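Cel44C (PDB 2YIH) hydrolyses internal beta-1,4-glucosidic links of xyloglucan and cellulose, with this chain being the family 44 glycoside hydrolase part of a longer multidomain protein. Local coordinates at residues Tyr53-Asn58 with Val163-Asn168; Thr93-Gln98 with Thr104-Thr109. The protein carries 8 engineered substitutions. All blocks are in the same frame, centred on the assembly; numbering follows the deposited sequence.

Interaction 1: residues Tyr53-Asn58 with Val163-Asn168. With CA (calcium ion), chain C.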
ATOM      1  N   TYR A  53      17.271  -8.814   4.738  1.00  7.49           N
ATOM      2  CA  TYR A  53      17.007  -9.169   6.127  1.00  7.71           C
ATOM      3  C   TYR A  53      17.199 -10.687   6.371  1.00  8.09           C
ATOM      4  O   TYR A  53      16.665 -11.521   5.634  1.00  8.89           O
ATOM      5  CB  TYR A  53      15.570  -8.741   6.531  1.00  7.61           C
ATOM      6  CG  TYR A  53      15.090  -9.350   7.862  1.00  7.66           C
ATOM      7  CD1 TYR A  53      15.555  -8.854   9.106  1.00  7.56           C
ATOM      8  CD2 TYR A  53      14.251 -10.479   7.867  1.00  7.61           C
ATOM      9  CE1 TYR A  53      15.126  -9.397  10.298  1.00  7.36           C
ATOM     10  CE2 TYR A  53      13.816 -11.030   9.057  1.00  7.37           C
ATOM     11  CZ  TYR A  53      14.260 -10.508  10.271  1.00  7.38           C
ATOM     12  OH  TYR A  53      13.815 -11.117  11.436  1.00  7.31           O
ATOM     13  N   ASN A  54      18.012 -10.996   7.373  1.00  7.95           N
ATOM     14  CA  ASN A  54      18.375 -12.358   7.748  1.00  8.53           C
ATOM     15  C   ASN A  54      17.579 -12.695   9.007  1.00  8.51           C
ATOM     16  O   ASN A  54      17.815 -12.124  10.063  1.00  8.71           O
ATOM     17  CB  ASN A  54      19.874 -12.354   8.071  1.00  8.61           C
ATOM     18  CG  ASN A  54      20.380 -13.711   8.542  1.00  8.96           C
ATOM     19  OD1 ASN A  54      19.588 -14.573   8.937  1.00  8.77           O
ATOM     20  ND2 ASN A  54      21.710 -13.913   8.495  1.00  8.90           N
ATOM     21  N   TRP A  55      16.598 -13.583   8.896  1.00  8.90           N
ATOM     22  CA  TRP A  55      15.749 -13.870  10.064  1.00  9.39           C
ATOM     23  C   TRP A  55      16.501 -14.492  11.240  1.00  9.91           C
ATOM     24  O   TRP A  55      16.053 -14.403  12.404  1.00 10.73           O
ATOM     25  CB  TRP A  55      14.570 -14.752   9.653  1.00  9.38           C
ATOM     26  CG  TRP A  55      14.891 -16.242   9.519  1.00  9.67           C
ATOM     27  CD1 TRP A  55      15.390 -16.866   8.400  1.00  9.92           C
ATOM     28  CD2 TRP A  55      14.581 -17.294  10.467  1.00  9.81           C
ATOM     29  NE1 TRP A  55      15.473 -18.235   8.622  1.00  9.43           N
ATOM     30  CE2 TRP A  55      14.999 -18.519   9.884  1.00  9.78           C
ATOM     31  CE3 TRP A  55      14.011 -17.315  11.756  1.00  9.86           C
ATOM     32  CZ2 TRP A  55      14.867 -19.742  10.537  1.00  9.89           C
ATOM     33  CZ3 TRP A  55      13.886 -18.548  12.421  1.00  9.57           C
ATOM     34  CH2 TRP A  55      14.299 -19.745  11.799  1.00  9.72           C
ATOM     35  N   GLU A  56      17.593 -15.209  10.941  1.00  9.72           N
ATOM     36  CA  GLU A  56      18.313 -15.922  11.991  1.00  9.75           C
ATOM     37  C   GLU A  56      18.929 -14.985  13.001  1.00  9.78           C
ATOM     38  O   GLU A  56      18.951 -15.304  14.206  1.00 10.34           O
ATOM     39  CB  GLU A  56      19.389 -16.868  11.420  1.00  9.50           C
ATOM     40  CG  GLU A  56      18.843 -17.859  10.374  1.00  9.95           C
ATOM     41  CD  GLU A  56      19.935 -18.777   9.869  1.00  9.85           C
ATOM     42  OE1 GLU A  56      21.140 -18.423   9.989  1.00 10.34           O
ATOM     43  OE2 GLU A  56      19.600 -19.858   9.370  1.00 10.47           O
ATOM     44  N   ASN A  57      19.470 -13.857  12.532  1.00  9.69           N
ATOM     45  CA  ASN A  57      20.145 -12.915  13.435  1.00 10.16           C
ATOM     46  C   ASN A  57      19.536 -11.515  13.440  1.00  9.71           C
ATOM     47  O   ASN A  57      20.031 -10.647  14.133  1.00  9.61           O
ATOM     48  CB  ASN A  57      21.658 -12.857  13.137  1.00 10.68           C
ATOM     49  CG  ASN A  57      21.987 -12.343  11.732  1.00 11.24           C
ATOM     50  OD1 ASN A  57      21.134 -11.874  11.008  1.00 10.75           O
ATOM     51  ND2 ASN A  57      23.263 -12.410  11.360  1.00 12.36           N
ATOM     52  N   ASN A  58      18.508 -11.306  12.603  1.00  9.11           N
ATOM     53  CA  ASN A  58      17.815  -9.992  12.467  1.00  8.75           C
ATOM     54  C   ASN A  58      18.617  -8.875  11.820  1.00  9.10           C
ATOM     55  O   ASN A  58      18.174  -7.733  11.814  1.00  9.14           O
ATOM     56  CB  ASN A  58      17.193  -9.509  13.782  1.00  9.21           C
ATOM     57  CG  ASN A  58      16.196 -10.495  14.337  1.00  9.60           C
ATOM     58  OD1 ASN A  58      15.114 -10.700  13.758  1.00  9.50           O
ATOM     59  ND2 ASN A  58      16.553 -11.135  15.461  1.00  9.85           N
ATOM     60  N   VAL A 163       9.350 -19.770   7.351  1.00  9.35           N
ATOM     61  CA  VAL A 163       7.893 -19.867   7.290  1.00  9.30           C
ATOM     62  C   VAL A 163       7.378 -20.945   8.255  1.00  9.59           C
ATOM     63  O   VAL A 163       6.392 -20.751   8.978  1.00  9.39           O
ATOM     64  CB  VAL A 163       7.355 -20.079   5.852  1.00  9.03           C
ATOM     65  CG1 VAL A 163       5.787 -20.168   5.866  1.00  8.68           C
ATOM     66  CG2 VAL A 163       7.802 -18.930   4.952  1.00  9.29           C
ATOM     67  N   HIS A 164       8.081 -22.070   8.322  1.00 10.01           N
ATOM     68  CA  HIS A 164       7.715 -23.092   9.304  1.00 10.41           C
ATOM     69  C   HIS A 164       7.754 -22.572  10.747  1.00 10.82           C
ATOM     70  O   HIS A 164       6.893 -22.940  11.568  1.00 11.39           O
ATOM     71  CB  HIS A 164       8.625 -24.332   9.135  1.00 11.04           C
ATOM     72  CG  HIS A 164       8.515 -25.323  10.247  1.00 12.30           C
ATOM     73  ND1 HIS A 164       7.628 -26.381  10.214  1.00 13.31           N
ATOM     74  CD2 HIS A 164       9.200 -25.440  11.408  1.00 12.76           C
ATOM     75  CE1 HIS A 164       7.751 -27.088  11.326  1.00 13.81           C
ATOM     76  NE2 HIS A 164       8.689 -26.530  12.074  1.00 13.75           N
ATOM     77  N   PHE A 165       8.787 -21.789  11.077  1.00 10.56           N
ATOM     78  CA  PHE A 165       8.937 -21.140  12.378  1.00 10.51           C
ATOM     79  C   PHE A 165       7.720 -20.265  12.723  1.00 10.14           C
ATOM     80  O   PHE A 165       7.211 -20.340  13.845  1.00  9.70           O
ATOM     81  CB  PHE A 165      10.258 -20.335  12.409  1.00 11.00           C
ATOM     82  CG  PHE A 165      10.435 -19.455  13.610  1.00 11.71           C
ATOM     83  CD1 PHE A 165      11.054 -19.944  14.767  1.00 12.10           C
ATOM     84  CD2 PHE A 165      10.044 -18.108  13.572  1.00 12.07           C
ATOM     85  CE1 PHE A 165      11.222 -19.111  15.892  1.00 13.75           C
ATOM     86  CE2 PHE A 165      10.276 -17.268  14.663  1.00 13.13           C
ATOM     87  CZ  PHE A 165      10.834 -17.777  15.827  1.00 13.10           C
ATOM     88  N   LEU A 166       7.273 -19.455  11.763  1.00  9.89           N
ATOM     89  CA  LEU A 166       6.101 -18.590  11.958  1.00 10.27           C
ATOM     90  C   LEU A 166       4.842 -19.437  12.164  1.00 10.47           C
ATOM     91  O   LEU A 166       4.048 -19.178  13.094  1.00 10.63           O
ATOM     92  CB  LEU A 166       5.929 -17.671  10.748  1.00 10.08           C
ATOM     93  CG  LEU A 166       7.052 -16.633  10.629  1.00  9.90           C
ATOM     94  CD1 LEU A 166       6.765 -15.804   9.347  1.00 10.26           C
ATOM     95  CD2 LEU A 166       7.091 -15.714  11.871  1.00 10.08           C
ATOM     96  N   VAL A 167       4.674 -20.463  11.335  1.00 10.69           N
ATOM     97  CA  VAL A 167       3.473 -21.298  11.427  1.00 11.58           C
ATOM     98  C   VAL A 167       3.474 -22.066  12.754  1.00 11.85           C
ATOM     99  O   VAL A 167       2.415 -22.290  13.368  1.00 11.47           O
ATOM    100  CB  VAL A 167       3.364 -22.243  10.206  1.00 11.82           C
ATOM    101  CG1 VAL A 167       2.295 -23.364  10.416  1.00 12.70           C
ATOM    102  CG2 VAL A 167       3.061 -21.416   8.925  1.00 12.00           C
ATOM    103  N   ASN A 168       4.657 -22.484  13.198  1.00 12.31           N
ATOM    104  CA  ASN A 168       4.765 -23.181  14.479  1.00 12.82           C
ATOM    105  C   ASN A 168       4.299 -22.266  15.631  1.00 13.90           C
ATOM    106  O   ASN A 168       3.644 -22.720  16.588  1.00 14.00           O
ATOM    107  CB  ASN A 168       6.212 -23.645  14.705  1.00 13.25           C
ATOM    108  CG  ASN A 168       6.435 -24.214  16.096  1.00 14.30           C
ATOM    109  OD1 ASN A 168       6.933 -23.529  16.984  1.00 15.87           O
ATOM    110  ND2 ASN A 168       6.021 -25.450  16.292  1.00 14.23           N
TER
HETATM  111 CA    CA C1520      21.999 -20.403   8.934  1.00 10.35          CA
HETATM  112  O   HOH W   1      20.992 -22.606   8.497  1.00  8.80           O
HETATM  113  O   HOH W   2      23.825 -18.870   9.067  1.00 10.89           O
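Phe-165 and Trp-55 carry the whole contact between helix 159-170 and the loop that follows helix 48-51. In Phe-165, CG lies anti to the backbone N (chi1 171°), which swings the ring off the helix toward the loop. Its CB already meets the indole, 4.0 Å from CZ3 of Trp-55. CG comes closest, 3.8 Å from that same CZ3. CD1 and CD2 flank it, so the CZ3 corner of Trp-55 sits over one face of the phenyl ring, offset toward its rim. The CE2 edge of the ring faces helix 90-102. The two ring planes are inclined at 45°, with centroids 5.2 Å apart. Phe-162 of the same helix also meets the Trp-55 ring. On one indole face lies CG of Glu-56, whose extended chain carries its carboxylate to the calcium ion. OE1 and OE2 of Glu-56 bind the metal at 2.4 Å and 2.5 Å. Asp-151 O, Asp-154 OD1, Tyr-156 O and two waters complete the shell. The Trp-55/Phe-165 pair joins this metal-binding loop to helix 159-170. Within the loop, Asn-54 OD1 accepts from Glu-56 N, which makes an Asx turn leading into a seven-coordinate calcium site.

Interaction 2: residues Thr93-Gln98 with Thr104-Thr109. With EDO (1,2-ethanediol), chain N.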
ATOM      1  N   THR A  93       8.476 -11.507  14.424  1.00  8.67           N
ATOM      2  CA  THR A  93       7.519 -11.888  15.459  1.00  9.15           C
ATOM      3  C   THR A  93       7.069 -10.688  16.297  1.00  9.60           C
ATOM      4  O   THR A  93       5.875 -10.592  16.654  1.00  9.80           O
ATOM      5  CB  THR A  93       8.038 -13.041  16.383  1.00  9.44           C
ATOM      6  OG1 THR A  93       9.195 -12.599  17.125  1.00  8.83           O
ATOM      7  CG2 THR A  93       8.355 -14.276  15.538  1.00  9.56           C
ATOM      8  N   SER A  94       7.979  -9.764  16.610  1.00  9.42           N
ATOM      9  CA  SER A  94       7.542  -8.569  17.317  1.00 10.00           C
ATOM     10  C   SER A  94       6.541  -7.754  16.452  1.00  9.34           C
ATOM     11  O   SER A  94       5.520  -7.255  16.955  1.00  9.69           O
ATOM     12  CB  SER A  94       8.761  -7.729  17.759  1.00 10.63           C
ATOM     13  OG  SER A  94       8.332  -6.565  18.476  1.00 12.27           O
ATOM     14  N   PHE A  95       6.822  -7.675  15.157  1.00  9.14           N
ATOM     15  CA  PHE A  95       5.940  -6.990  14.203  1.00  8.85           C
ATOM     16  C   PHE A  95       4.570  -7.675  14.211  1.00  9.00           C
ATOM     17  O   PHE A  95       3.525  -7.022  14.313  1.00  9.92           O
ATOM     18  CB  PHE A  95       6.574  -7.049  12.788  1.00  8.42           C
ATOM     19  CG  PHE A  95       5.641  -6.604  11.673  1.00  8.62           C
ATOM     20  CD1 PHE A  95       5.366  -5.246  11.474  1.00  8.84           C
ATOM     21  CD2 PHE A  95       5.000  -7.545  10.868  1.00  8.49           C
ATOM     22  CE1 PHE A  95       4.526  -4.837  10.405  1.00  8.67           C
ATOM     23  CE2 PHE A  95       4.093  -7.169   9.873  1.00  8.63           C
ATOM     24  CZ  PHE A  95       3.857  -5.806   9.639  1.00  8.46           C
ATOM     25  N   HIS A  96       4.556  -8.994  14.084  1.00  8.82           N
ATOM     26  CA  HIS A  96       3.278  -9.693  13.960  1.00  8.88           C
ATOM     27  C   HIS A  96       2.540  -9.693  15.304  1.00  8.97           C
ATOM     28  O   HIS A  96       1.337  -9.564  15.328  1.00  9.13           O
ATOM     29  CB  HIS A  96       3.464 -11.132  13.490  1.00  9.14           C
ATOM     30  CG  HIS A  96       2.177 -11.825  13.187  1.00  9.48           C
ATOM     31  ND1 HIS A  96       1.222 -11.269  12.361  1.00  9.21           N
ATOM     32  CD2 HIS A  96       1.664 -12.999  13.629  1.00  9.29           C
ATOM     33  CE1 HIS A  96       0.181 -12.085  12.286  1.00  9.80           C
ATOM     34  NE2 HIS A  96       0.426 -13.147  13.043  1.00  9.63           N
ATOM     35  N   ASP A  97       3.267  -9.772  16.411  1.00  9.35           N
ATOM     36  CA  ASP A  97       2.604  -9.668  17.730  1.00 10.09           C
ATOM     37  C   ASP A  97       1.833  -8.343  17.816  1.00 10.28           C
ATOM     38  O   ASP A  97       0.740  -8.289  18.413  1.00  9.98           O
ATOM     39  CB  ASP A  97       3.630  -9.728  18.875  1.00 10.59           C
ATOM     40  CG  ASP A  97       4.170 -11.134  19.136  1.00 11.45           C
ATOM     41  OD1 ASP A  97       3.661 -12.149  18.591  1.00 11.37           O
ATOM     42  OD2 ASP A  97       5.134 -11.222  19.943  1.00 12.26           O
ATOM     43  N   GLN A  98       2.432  -7.278  17.302  1.00 10.77           N
ATOM     44  CA  GLN A  98       1.770  -5.986  17.264  1.00 12.02           C
ATOM     45  C   GLN A  98       0.530  -6.016  16.353  1.00 12.35           C
ATOM     46  O   GLN A  98      -0.521  -5.470  16.715  1.00 11.60           O
ATOM     47  CB  GLN A  98       2.748  -4.868  16.890  1.00 14.08           C
ATOM     48  CG  GLN A  98       2.129  -3.466  16.982  1.00 18.10           C
ATOM     49  CD  GLN A  98       1.921  -2.966  18.433  1.00 20.01           C
ATOM     50  OE1 GLN A  98       1.951  -3.738  19.402  1.00 24.40           O
ATOM     51  NE2 GLN A  98       1.700  -1.670  18.571  1.00 21.94           N
ATOM     52  N   THR A 104      -4.689  -6.331  12.910  1.00 10.97           N
ATOM     53  CA  THR A 104      -4.397  -6.026  11.505  1.00  9.47           C
ATOM     54  C   THR A 104      -3.877  -7.271  10.765  1.00  9.72           C
ATOM     55  O   THR A 104      -3.334  -8.196  11.383  1.00 10.17           O
ATOM     56  CB  THR A 104      -3.336  -4.907  11.366  1.00  9.45           C
ATOM     57  OG1 THR A 104      -2.102  -5.368  11.949  1.00  8.72           O
ATOM     58  CG2 THR A 104      -3.807  -3.636  12.080  1.00  9.40           C
ATOM     59  N   TYR A 105      -4.085  -7.297   9.455  1.00  8.61           N
ATOM     60  CA  TYR A 105      -3.388  -8.229   8.548  1.00  8.62           C
ATOM     61  C   TYR A 105      -1.888  -7.963   8.665  1.00  8.37           C
ATOM     62  O   TYR A 105      -1.475  -6.795   8.812  1.00  8.37           O
ATOM     63  CB  TYR A 105      -3.882  -7.902   7.135  1.00  8.79           C
ATOM     64  CG  TYR A 105      -3.443  -8.849   6.043  1.00  8.43           C
ATOM     65  CD1 TYR A 105      -2.130  -8.852   5.582  1.00  8.45           C
ATOM     66  CD2 TYR A 105      -4.380  -9.636   5.389  1.00  8.21           C
ATOM     67  CE1 TYR A 105      -1.746  -9.667   4.514  1.00  8.02           C
ATOM     68  CE2 TYR A 105      -4.009 -10.469   4.336  1.00  8.18           C
ATOM     69  CZ  TYR A 105      -2.693 -10.463   3.896  1.00  8.32           C
ATOM     70  OH  TYR A 105      -2.337 -11.287   2.863  1.00  7.64           O
ATOM     71  N   SER A 106      -1.049  -9.013   8.589  1.00  7.86           N
ATOM     72  CA  SER A 106       0.385  -8.792   8.447  1.00  7.87           C
ATOM     73  C   SER A 106       0.856  -9.281   7.087  1.00  7.57           C
ATOM     74  O   SER A 106       0.681 -10.458   6.761  1.00  7.17           O
ATOM     75  CB  SER A 106       1.175  -9.607   9.499  1.00  8.13           C
ATOM     76  OG  SER A 106       1.017  -9.045  10.801  1.00  9.06           O
ATOM     77  N   LEU A 107       1.538  -8.397   6.361  1.00  7.33           N
ATOM     78  CA  LEU A 107       2.239  -8.767   5.124  1.00  7.35           C
ATOM     79  C   LEU A 107       3.727  -8.719   5.398  1.00  7.30           C
ATOM     80  O   LEU A 107       4.253  -7.675   5.735  1.00  7.49           O
ATOM     81  CB  LEU A 107       1.900  -7.756   4.030  1.00  7.49           C
ATOM     82  CG  LEU A 107       2.639  -7.866   2.674  1.00  7.55           C
ATOM     83  CD1 LEU A 107       2.476  -9.303   2.065  1.00  7.70           C
ATOM     84  CD2 LEU A 107       2.095  -6.810   1.706  1.00  7.83           C
ATOM     85  N   VAL A 108       4.389  -9.869   5.293  1.00  6.69           N
ATOM     86  CA  VAL A 108       5.801 -10.012   5.629  1.00  6.70           C
ATOM     87  C   VAL A 108       6.634 -10.302   4.351  1.00  6.78           C
ATOM     88  O   VAL A 108       6.385 -11.258   3.617  1.00  6.84           O
ATOM     89  CB  VAL A 108       5.946 -11.185   6.629  1.00  6.68           C
ATOM     90  CG1 VAL A 108       7.420 -11.518   6.905  1.00  6.82           C
ATOM     91  CG2 VAL A 108       5.191 -10.855   7.954  1.00  6.86           C
ATOM     92  N   THR A 109       7.646  -9.489   4.113  1.00  6.73           N
ATOM     93  CA  THR A 109       8.508  -9.706   2.951  1.00  6.97           C
ATOM     94  C   THR A 109       9.491 -10.840   3.211  1.00  7.22           C
ATOM     95  O   THR A 109      10.087 -10.919   4.305  1.00  7.50           O
ATOM     96  CB  THR A 109       9.288  -8.411   2.666  1.00  7.07           C
ATOM     97  OG1 THR A 109       8.331  -7.378   2.392  1.00  7.19           O
ATOM     98  CG2 THR A 109      10.222  -8.534   1.433  1.00  7.20           C
TER
HETATM   99  C1  EDO N1531       9.375 -11.459  19.935  1.00 30.88           C
HETATM  100  O1  EDO N1531       8.096 -11.819  19.394  1.00 25.75           O
HETATM  101  C2  EDO N1531       9.363 -10.101  20.636  1.00 31.75           C
HETATM  102  O2  EDO N1531      10.706  -9.590  20.566  1.00 34.41           O
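In the beta-alpha-beta unit that runs from strand 42-45 through helix 90-102 to strand 105-110, His-96 and Ser-106 join helix to strand. The two segments run nearly antiparallel, at 160°, with axes 8.8 Å apart at their closest. His-96 ND1 and Ser-106 OG form a hydrogen bond of 2.7 Å. Either atom could be the donor. The bond is fairly straight, at 162°, and the hydroxyl lies at the edge of the imidazole, in its plane. Chi1 of His-96 is -173°, which sets CG opposite the backbone N and lets the ring reach down to the strand. The other ring nitrogen, NE2, bonds to Ala-177 O. The ring is thus held at both nitrogens, and its rotation is fixed. Tyr-170 of helix 159-170 adds an edge-to-face contact. A leucine in place of His-96 would probably leave the buried Ser-106 hydroxyl and the Ala-177 carbonyl each without this partner. Ser-106 OG also bonds to Ser-99 OG, so the hydroxyl links two positions of the helix. Phe-95 packs beside this bond through one ring atom. Its CE2 lies 3.7 Å from Ser-106 OG and 4.3 Å from Val-108 CG2. Away from the strand, Thr-93 OG1 and Asp-97 OD2 both bond to O1 of a 1,2-ethanediol, probably from the crystallisation liquor. The Thr-93 bond is the shorter, 2.6 Å from OG1 to O1. A helix laid against the next parallel strand in this way is characteristic of the (beta/alpha)8, or TIM, barrel.

Interactions 1 and 2 are neighbours, with centres about 12 Å apart. Both segments of interaction 2 fall between the two segments of interaction 1 in the sequence. They touch at Thr-93, whose CG2 lies 3.7 Å from Phe-165 CE2 and 4.1 Å from Leu-166 CD2. Helix 159-170 therefore packs against both the loop 53-58 and helix 90-102. Tyr-170 extends this tie, since its hydroxyl bonds to Asp-97 OD1. From the calcium end, the side chain of Trp-55 is about 9 Å from those of Asp-151 and Asp-154. The contacts join in series: loop 53-58, which carries Glu-56 of the calcium site, to helix 159-170, then helix 90-102, then strand 105-110. None of the residues in either contact belongs to the pocket that holds the glycan.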